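Local coordinates for 3-oxoacyl-[acyl-carrier-protein] synthase, mitochondrial (Arabidopsis thaliana, PDB 2IX4) that catalyses the condensation steps of mitochondrial fatty acid synthesis, adding two carbons from malonyl-ACP to a growing acyl chain, at residues Leu8-Pro13 with Gly365-Ile370; Ser280-His285 with Gly421-Leu426; Arg222-Lys227 with Phe246-Gly251. All coordinates share one frame; numbering follows the deposited sequence.

Overall arrangement
The three contacts lie within one ketosynthase fold of the thiolase-like type, their centres 18 to 21 Å apart, with interactions 2 and 3 nearer the bound hexanoic acid. Interactions 1 and 2 reach the same mixed sheet, in which strands 3-12 and 272-281 are neighbours, and they meet where A369 packs on L426. Interaction 3 lies in the loop between helix 212-220 and strand 251-259, and touches interaction 1 where P13 packs against E250. Along the chain the segments of interactions 1 and 2 alternate, while both segments of interaction 3 fall between those of interaction 1 and before interaction 2 begins. The contacts thus link the surroundings of the potassium site, one part of the dimer interface and the neighbourhood of the predicted catalytic residues.

Interaction 1. Residues Leu8-Pro13 with Gly365-Ile370; sequences LGMVTP and GAVEAI. With K (potassium ion), chain D.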
loop_
_atom_site.group_PDB
_atom_site.type_symbol
_atom_site.label_atom_id
_atom_site.label_comp_id
_atom_site.label_asym_id
_atom_site.label_seq_id
_atom_site.Cartn_x
_atom_site.Cartn_y
_atom_site.Cartn_z
ATOM N N LEU A 8 -5.322 19.371 -10.906
ATOM C CA LEU A 8 -4.372 18.438 -11.514
ATOM C C LEU A 8 -2.936 18.868 -11.223
ATOM O O LEU A 8 -2.618 20.060 -11.246
ATOM C CB LEU A 8 -4.591 18.345 -13.030
ATOM C CG LEU A 8 -5.966 17.985 -13.615
ATOM C CD1 LEU A 8 -5.939 18.105 -15.128
ATOM C CD2 LEU A 8 -6.411 16.592 -13.215
ATOM N N GLY A 9 -2.072 17.892 -10.949
ATOM C CA GLY A 9 -0.666 18.173 -10.671
ATOM C C GLY A 9 0.208 16.997 -11.046
ATOM O O GLY A 9 -0.157 15.848 -10.801
ATOM N N MET A 10 1.359 17.278 -11.651
ATOM C CA MET A 10 2.271 16.203 -12.054
ATOM C C MET A 10 3.710 16.660 -12.261
ATOM O O MET A 10 3.979 17.833 -12.539
ATOM C CB MET A 10 1.751 15.484 -13.312
ATOM C CG MET A 10 1.860 16.288 -14.613
ATOM S SD MET A 10 0.654 15.846 -15.881
ATOM C CE MET A 10 0.712 14.059 -15.835
ATOM N N VAL A 11 4.623 15.709 -12.101
ATOM C CA VAL A 11 6.027 15.877 -12.465
ATOM C C VAL A 11 6.453 14.593 -13.174
ATOM O O VAL A 11 6.388 13.505 -12.599
ATOM C CB VAL A 11 6.927 16.247 -11.234
ATOM C CG1 VAL A 11 6.717 15.296 -10.058
ATOM C CG2 VAL A 11 8.398 16.327 -11.621
ATOM N N THR A 12 6.839 14.726 -14.441
ATOM C CA THR A 12 7.074 13.565 -15.314
ATOM C C THR A 12 8.378 13.728 -16.100
ATOM O O THR A 12 8.992 14.799 -16.056
ATOM C CB THR A 12 5.905 13.364 -16.324
ATOM O OG1 THR A 12 5.913 14.420 -17.294
ATOM C CG2 THR A 12 4.551 13.319 -15.621
ATOM N N PRO A 13 8.808 12.671 -16.825
ATOM C CA PRO A 13 9.938 12.804 -17.751
ATOM C C PRO A 13 9.712 13.784 -18.912
ATOM O O PRO A 13 10.653 14.081 -19.650
ATOM C CB PRO A 13 10.123 11.377 -18.280
ATOM C CG PRO A 13 9.513 10.508 -17.224
ATOM C CD PRO A 13 8.317 11.280 -16.790
ATOM N N GLY A 365 -0.515 4.898 -13.128
ATOM C CA GLY A 365 -1.973 4.962 -13.091
ATOM C C GLY A 365 -2.508 6.355 -12.817
ATOM O O GLY A 365 -3.589 6.709 -13.285
ATOM N N ALA A 366 -1.745 7.142 -12.064
ATOM C CA ALA A 366 -2.150 8.496 -11.692
ATOM C C ALA A 366 -1.874 9.488 -12.809
ATOM O O ALA A 366 -2.717 10.328 -13.129
ATOM C CB ALA A 366 -1.448 8.926 -10.423
ATOM N N VAL A 367 -0.678 9.394 -13.384
ATOM C CA VAL A 367 -0.281 10.228 -14.515
ATOM C C VAL A 367 -1.222 9.998 -15.710
ATOM O O VAL A 367 -1.673 10.945 -16.355
ATOM C CB VAL A 367 1.206 9.961 -14.880
ATOM C CG1 VAL A 367 1.528 10.381 -16.307
ATOM C CG2 VAL A 367 2.131 10.668 -13.878
ATOM N N GLU A 368 -1.540 8.737 -15.973
ATOM C CA GLU A 368 -2.364 8.387 -17.122
ATOM C C GLU A 368 -3.852 8.688 -16.906
ATOM O O GLU A 368 -4.591 8.895 -17.872
ATOM C CB GLU A 368 -2.099 6.937 -17.525
ATOM C CG GLU A 368 -0.697 6.764 -18.108
ATOM C CD GLU A 368 -0.159 5.346 -18.041
ATOM O OE1 GLU A 368 -0.950 4.386 -17.869
ATOM O OE2 GLU A 368 1.074 5.191 -18.178
ATOM N N ALA A 369 -4.280 8.742 -15.643
ATOM C CA ALA A 369 -5.617 9.227 -15.309
ATOM C C ALA A 369 -5.713 10.722 -15.606
ATOM O O ALA A 369 -6.730 11.198 -16.105
ATOM C CB ALA A 369 -5.951 8.941 -13.847
ATOM N N ILE A 370 -4.645 11.453 -15.300
ATOM C CA ILE A 370 -4.552 12.875 -15.630
ATOM C C ILE A 370 -4.629 13.093 -17.145
ATOM O O ILE A 370 -5.351 13.977 -17.609
ATOM C CB ILE A 370 -3.282 13.521 -15.009
ATOM C CG1 ILE A 370 -3.415 13.551 -13.480
ATOM C CG2 ILE A 370 -3.047 14.931 -15.562
ATOM C CD1 ILE A 370 -2.134 13.898 -12.716
HETATM K K K D . -3.487 3.697 -18.567
#
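Helix 364-378, one of the buried helices at the core of the thiolase fold, packs through V367 and I370 on the side of strand 3-12 that carries L8, M10 and T12. The axes of 8-12 and 365-370 approach to 9.3 Å with their directions 125° apart, so helix and strand run in broadly opposed senses: I370 lies by the start of 8-13 and V367 farther along. M10 joins the two. Its CG sits between the backbone N and the carbonyl carbon (chi1 72°), and the bend at chi3 turns the terminal CE toward the helix. SD comes 3.8 Å from I370 CG2, the two side chains sliding past each other in opposite directions. CE continues to V367 CG1, also at 3.8 Å, where M10 and V367 cross at about a right angle.

The other V367 branch, CG2, meets T12 CG2 at 4.0 Å. T12 OG1 has its polar partners outside the contact, bonding T21 OG1 and L14 N. E368 points away from the strand, and its OE1 binds the potassium ion at 2.7 Å, with N318, A319, S414 and N415 supplying further ligand atoms; OE2 forms a salt bridge with K354. One turn of helix thus presents an apolar side to the strand and a metal ligand away from it. At the far end of the apolar side, L8 CD2 lies a looser 4.3 Å from I370 CG1, whereas I370 CD1 reaches to 3.4 Å from the carbonyl oxygen G9 O.

Interaction 2. Residues Ser280-His285 with Gly421-Leu426; sequences SGDAHH and GTNASL
The amide of N423 and the carboxylate of D282 are turned 46° against each other and joined at two corners. ND2 donates in the amide plane to two oxygens, D282 OD1 at 2.7 Å and S280 OG at 3.1 Å. The amide nitrogen meets OD1 from above the carboxylate plane, 50° out of it, and G421 CA lies over the same face of the carboxylate. At the second corner a water donates to both D282 OD2 and N423 OD1, 2.7 Å from each. G421 has positive phi, and a CB there would run into D282 CB; with T422 it forms a G1 beta bulge facing G418. N423 CG stands beside its backbone N (chi1 -54°), which turns the amide toward S280 and D282. An alanine in place of N423 would probably leave S280 OG and D282 OD1 without their shared donor and the carboxylate freer to turn.

The strands pair antiparallel. S280 and N423 are the hydrogen-bonded pair, with S280 N to N423 O at 3.1 Å and N423 N to S280 O at 3.0 Å; G281 and T422 are the non-hydrogen-bonded pair. D282 N adds a 2.7 Å bond to G421 O. The active site is close: the T422 side chain is about 7 Å from that of C179, the predicted active-site cysteine, and about 6 Å from the bound hexanoic acid.

S280 and N423 share one face of the sheet, where S280 packs on helix 294-307 and its OG also bonds G295 O. T422 lies on the other face, touching H184 of helix 181-195, and its OG1 bonds N172 O of the second subunit, placing this strand pair at the dimer interface.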
loop_
_atom_site.group_PDB
_atom_site.type_symbol
_atom_site.label_atom_id
_atom_site.label_comp_id
_atom_site.label_asym_id
_atom_site.label_seq_id
_atom_site.Cartn_x
_atom_site.Cartn_y
_atom_site.Cartn_z
ATOM N N SER A 280 -10.120 -5.919 -10.470
ATOM C CA SER A 280 -10.108 -7.369 -10.616
ATOM C C SER A 280 -8.738 -7.943 -10.290
ATOM O O SER A 280 -7.777 -7.205 -10.046
ATOM C CB SER A 280 -10.506 -7.770 -12.039
ATOM O OG SER A 280 -9.457 -7.494 -12.951
ATOM N N GLY A 281 -8.675 -9.270 -10.283
ATOM C CA GLY A 281 -7.430 -10.005 -10.174
ATOM C C GLY A 281 -7.358 -11.055 -11.266
ATOM O O GLY A 281 -8.370 -11.682 -11.599
ATOM N N ASP A 282 -6.166 -11.234 -11.831
ATOM C CA ASP A 282 -5.927 -12.249 -12.857
ATOM C C ASP A 282 -6.025 -13.659 -12.283
ATOM O O ASP A 282 -6.524 -14.570 -12.945
ATOM C CB ASP A 282 -4.544 -12.066 -13.495
ATOM C CG ASP A 282 -4.435 -10.804 -14.341
ATOM O OD1 ASP A 282 -5.476 -10.207 -14.695
ATOM O OD2 ASP A 282 -3.294 -10.413 -14.671
ATOM N N ALA A 283 -5.538 -13.825 -11.052
ATOM C CA ALA A 283 -5.437 -15.135 -10.396
ATOM C C ALA A 283 -4.700 -16.153 -11.277
ATOM O O ALA A 283 -5.108 -17.312 -11.384
ATOM C CB ALA A 283 -6.825 -15.652 -9.992
ATOM N N HIS A 284 -3.606 -15.706 -11.896
ATOM C CA HIS A 284 -2.924 -16.493 -12.923
ATOM C C HIS A 284 -1.430 -16.695 -12.653
ATOM O O HIS A 284 -0.958 -17.827 -12.559
ATOM C CB HIS A 284 -3.142 -15.856 -14.306
ATOM C CG HIS A 284 -2.523 -16.625 -15.435
ATOM N ND1 HIS A 284 -1.457 -16.145 -16.166
ATOM C CD2 HIS A 284 -2.814 -17.843 -15.949
ATOM C CE1 HIS A 284 -1.121 -17.034 -17.084
ATOM N NE2 HIS A 284 -1.928 -18.073 -16.974
ATOM N N HIS A 285 -0.696 -15.592 -12.533
ATOM C CA HIS A 285 0.762 -15.629 -12.478
ATOM C C HIS A 285 1.277 -14.371 -11.788
ATOM O O HIS A 285 0.636 -13.320 -11.851
ATOM C CB HIS A 285 1.320 -15.726 -13.902
ATOM C CG HIS A 285 2.770 -16.091 -13.972
ATOM N ND1 HIS A 285 3.777 -15.149 -13.952
ATOM C CD2 HIS A 285 3.381 -17.293 -14.085
ATOM C CE1 HIS A 285 4.947 -15.758 -14.041
ATOM N NE2 HIS A 285 4.734 -17.059 -14.121
ATOM N N GLY A 421 -1.112 -9.773 -10.579
ATOM C CA GLY A 421 -2.351 -9.846 -11.346
ATOM C C GLY A 421 -3.408 -8.880 -10.848
ATOM O O GLY A 421 -4.598 -9.168 -10.930
ATOM N N THR A 422 -2.966 -7.735 -10.333
ATOM C CA THR A 422 -3.860 -6.720 -9.789
ATOM C C THR A 422 -4.244 -5.706 -10.869
ATOM O O THR A 422 -3.374 -5.088 -11.484
ATOM C CB THR A 422 -3.245 -6.015 -8.539
ATOM O OG1 THR A 422 -4.098 -4.943 -8.112
ATOM C CG2 THR A 422 -1.840 -5.463 -8.825
ATOM N N ASN A 423 -5.546 -5.552 -11.098
ATOM C CA ASN A 423 -6.057 -4.706 -12.180
ATOM C C ASN A 423 -6.986 -3.616 -11.696
ATOM O O ASN A 423 -7.842 -3.851 -10.846
ATOM C CB ASN A 423 -6.799 -5.546 -13.218
ATOM C CG ASN A 423 -5.964 -6.683 -13.742
ATOM O OD1 ASN A 423 -4.837 -6.479 -14.192
ATOM N ND2 ASN A 423 -6.509 -7.891 -13.689
ATOM N N ALA A 424 -6.815 -2.426 -12.258
ATOM C CA ALA A 424 -7.733 -1.322 -12.027
ATOM C C ALA A 424 -8.077 -0.640 -13.344
ATOM O O ALA A 424 -7.256 -0.582 -14.263
ATOM C CB ALA A 424 -7.140 -0.325 -11.048
ATOM N N SER A 425 -9.304 -0.141 -13.429
ATOM C CA SER A 425 -9.749 0.629 -14.575
ATOM C C SER A 425 -10.529 1.835 -14.065
ATOM O O SER A 425 -11.527 1.681 -13.361
ATOM C CB SER A 425 -10.607 -0.237 -15.494
ATOM O OG SER A 425 -10.634 0.286 -16.807
ATOM N N LEU A 426 -10.048 3.029 -14.392
ATOM C CA LEU A 426 -10.703 4.268 -13.977
ATOM C C LEU A 426 -11.457 4.879 -15.145
ATOM O O LEU A 426 -10.895 5.045 -16.227
ATOM C CB LEU A 426 -9.683 5.279 -13.432
ATOM C CG LEU A 426 -8.877 4.919 -12.178
ATOM C CD1 LEU A 426 -7.829 5.986 -11.908
ATOM C CD2 LEU A 426 -9.780 4.725 -10.959
HETATM O O HOH W 1 -3.118 -7.953 -15.713
#

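Interaction 3. Residues Arg222-Lys227 with Phe246-Gly251; sequences RALSTK and FVIGEG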
loop_
_atom_site.group_PDB
_atom_site.type_symbol
_atom_site.label_atom_id
_atom_site.label_comp_id
_atom_site.label_asym_id
_atom_site.label_seq_id
_atom_site.Cartn_x
_atom_site.Cartn_y
_atom_site.Cartn_z
ATOM N N ARG A 222 13.286 -10.054 -16.735
ATOM C CA ARG A 222 13.145 -9.970 -18.194
ATOM C C ARG A 222 11.969 -9.073 -18.586
ATOM O O ARG A 222 11.227 -9.359 -19.529
ATOM C CB ARG A 222 13.039 -11.369 -18.816
ATOM C CG ARG A 222 14.274 -12.225 -18.592
ATOM C CD ARG A 222 13.956 -13.702 -18.708
ATOM N NE ARG A 222 15.144 -14.528 -18.498
ATOM C CZ ARG A 222 15.154 -15.858 -18.522
ATOM N NH1 ARG A 222 14.033 -16.535 -18.746
ATOM N NH2 ARG A 222 16.288 -16.517 -18.319
ATOM N N ALA A 223 11.817 -7.977 -17.852
ATOM C CA ALA A 223 10.698 -7.069 -18.040
ATOM C C ALA A 223 11.076 -5.817 -18.832
ATOM O O ALA A 223 10.194 -5.111 -19.329
ATOM C CB ALA A 223 10.106 -6.683 -16.687
ATOM N N LEU A 224 12.379 -5.554 -18.949
ATOM C CA LEU A 224 12.873 -4.302 -19.539
ATOM C C LEU A 224 13.350 -4.415 -20.983
ATOM O O LEU A 224 13.823 -5.468 -21.419
ATOM C CB LEU A 224 13.991 -3.699 -18.677
ATOM C CG LEU A 224 13.694 -3.306 -17.225
ATOM C CD1 LEU A 224 14.872 -2.561 -16.611
ATOM C CD2 LEU A 224 12.429 -2.471 -17.111
ATOM N N SER A 225 13.221 -3.305 -21.711
ATOM C CA SER A 225 13.758 -3.159 -23.063
ATOM C C SER A 225 15.289 -3.186 -23.037
ATOM O O SER A 225 15.903 -2.516 -22.206
ATOM C CB SER A 225 13.274 -1.836 -23.660
ATOM O OG SER A 225 13.870 -1.583 -24.918
ATOM N N THR A 226 15.899 -3.950 -23.943
ATOM C CA THR A 226 17.362 -4.091 -23.978
ATOM C C THR A 226 18.017 -3.824 -25.344
ATOM O O THR A 226 19.180 -3.416 -25.401
ATOM C CB THR A 226 17.831 -5.491 -23.485
ATOM O OG1 THR A 226 17.502 -6.487 -24.460
ATOM C CG2 THR A 226 17.197 -5.851 -22.141
ATOM N N LYS A 227 17.282 -4.053 -26.431
ATOM C CA LYS A 227 17.869 -3.995 -27.777
ATOM C C LYS A 227 17.881 -2.606 -28.434
ATOM O O LYS A 227 18.374 -2.456 -29.556
ATOM C CB LYS A 227 17.211 -5.031 -28.701
ATOM C CG LYS A 227 15.835 -4.656 -29.241
ATOM C CD LYS A 227 15.103 -5.903 -29.710
ATOM C CE LYS A 227 13.909 -5.577 -30.585
ATOM N NZ LYS A 227 14.295 -5.495 -32.017
ATOM N N PHE A 246 9.403 -2.977 -21.162
ATOM C CA PHE A 246 9.179 -1.567 -20.847
ATOM C C PHE A 246 10.459 -0.812 -20.470
ATOM O O PHE A 246 11.511 -1.410 -20.241
ATOM C CB PHE A 246 8.042 -1.357 -19.824
ATOM C CG PHE A 246 8.337 -1.856 -18.435
ATOM C CD1 PHE A 246 9.017 -1.054 -17.517
ATOM C CD2 PHE A 246 7.884 -3.106 -18.023
ATOM C CE1 PHE A 246 9.266 -1.500 -16.220
ATOM C CE2 PHE A 246 8.128 -3.562 -16.730
ATOM C CZ PHE A 246 8.822 -2.757 -15.826
ATOM N N VAL A 247 10.347 0.510 -20.438
ATOM C CA VAL A 247 11.440 1.381 -20.053
ATOM C C VAL A 247 11.012 2.034 -18.750
ATOM O O VAL A 247 9.961 2.668 -18.702
ATOM C CB VAL A 247 11.705 2.455 -21.136
ATOM C CG1 VAL A 247 12.787 3.422 -20.689
ATOM C CG2 VAL A 247 12.092 1.797 -22.460
ATOM N N ILE A 248 11.812 1.850 -17.698
ATOM C CA ILE A 248 11.504 2.395 -16.377
ATOM C C ILE A 248 11.493 3.917 -16.445
ATOM O O ILE A 248 12.397 4.527 -17.011
ATOM C CB ILE A 248 12.506 1.918 -15.279
ATOM C CG1 ILE A 248 12.458 0.400 -15.115
ATOM C CG2 ILE A 248 12.187 2.550 -13.926
ATOM C CD1 ILE A 248 13.451 -0.148 -14.098
ATOM N N GLY A 249 10.444 4.513 -15.890
ATOM C CA GLY A 249 10.342 5.964 -15.776
ATOM C C GLY A 249 10.131 6.355 -14.327
ATOM O O GLY A 249 10.031 5.495 -13.459
ATOM N N GLU A 250 10.057 7.657 -14.065
ATOM C CA GLU A 250 9.859 8.158 -12.707
ATOM C C GLU A 250 8.979 9.405 -12.716
ATOM O O GLU A 250 8.875 10.094 -13.731
ATOM C CB GLU A 250 11.208 8.486 -12.054
ATOM C CG GLU A 250 12.005 9.551 -12.807
ATOM C CD GLU A 250 13.200 10.077 -12.040
ATOM O OE1 GLU A 250 13.318 9.800 -10.825
ATOM O OE2 GLU A 250 14.027 10.779 -12.658
ATOM N N GLY A 251 8.353 9.686 -11.580
ATOM C CA GLY A 251 7.593 10.925 -11.412
ATOM C C GLY A 251 6.398 10.749 -10.505
ATOM O O GLY A 251 6.335 9.802 -9.720
#
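L224 lies against F246 and I248, and each part of its side chain finds a partner. CB starts 3.7 Å from the carbonyl oxygen F246 O. CG stands beside the backbone N and anti to the carbonyl carbon (chi1 -60°), which turns it toward the second segment, with chi2 placing the methyls. CD1 meets I248 CD1 at 3.8 Å. CD2 has two apolar partners: it is 3.5 Å from I248 CG1, and it sits over one face of the F246 ring, a CH-pi contact with the methyl 3.9 Å from the centroid and 28° off the ring normal. L224 also touches F218 and S219 of helix 212-220.

The ring has a further neighbour in A223, whose CB is 3.7 Å from CE2. Two backbone bonds at a single bridge fasten the segments beside these side chains. F246 N donates to A223 O at 2.9 Å. S225 N donates to F246 O at 2.9 Å, and L224 CA makes a CA-H...O contact with the same oxygen. Farther on, S225 CB packs on V247 CG2, while its OG bonds D244 OD1. The first segment leaves helix 212-220 through a Schellman motif at R222.

F246 also packs edge-to-face with H359, a predicted catalytic residue, and the F246 side chain is about 5 Å from the bound hexanoic acid. Backbone bonds fixing F246 at its root and aliphatic groups bearing on its ring are consistent with a ring fixed in place beside the predicted catalytic H359.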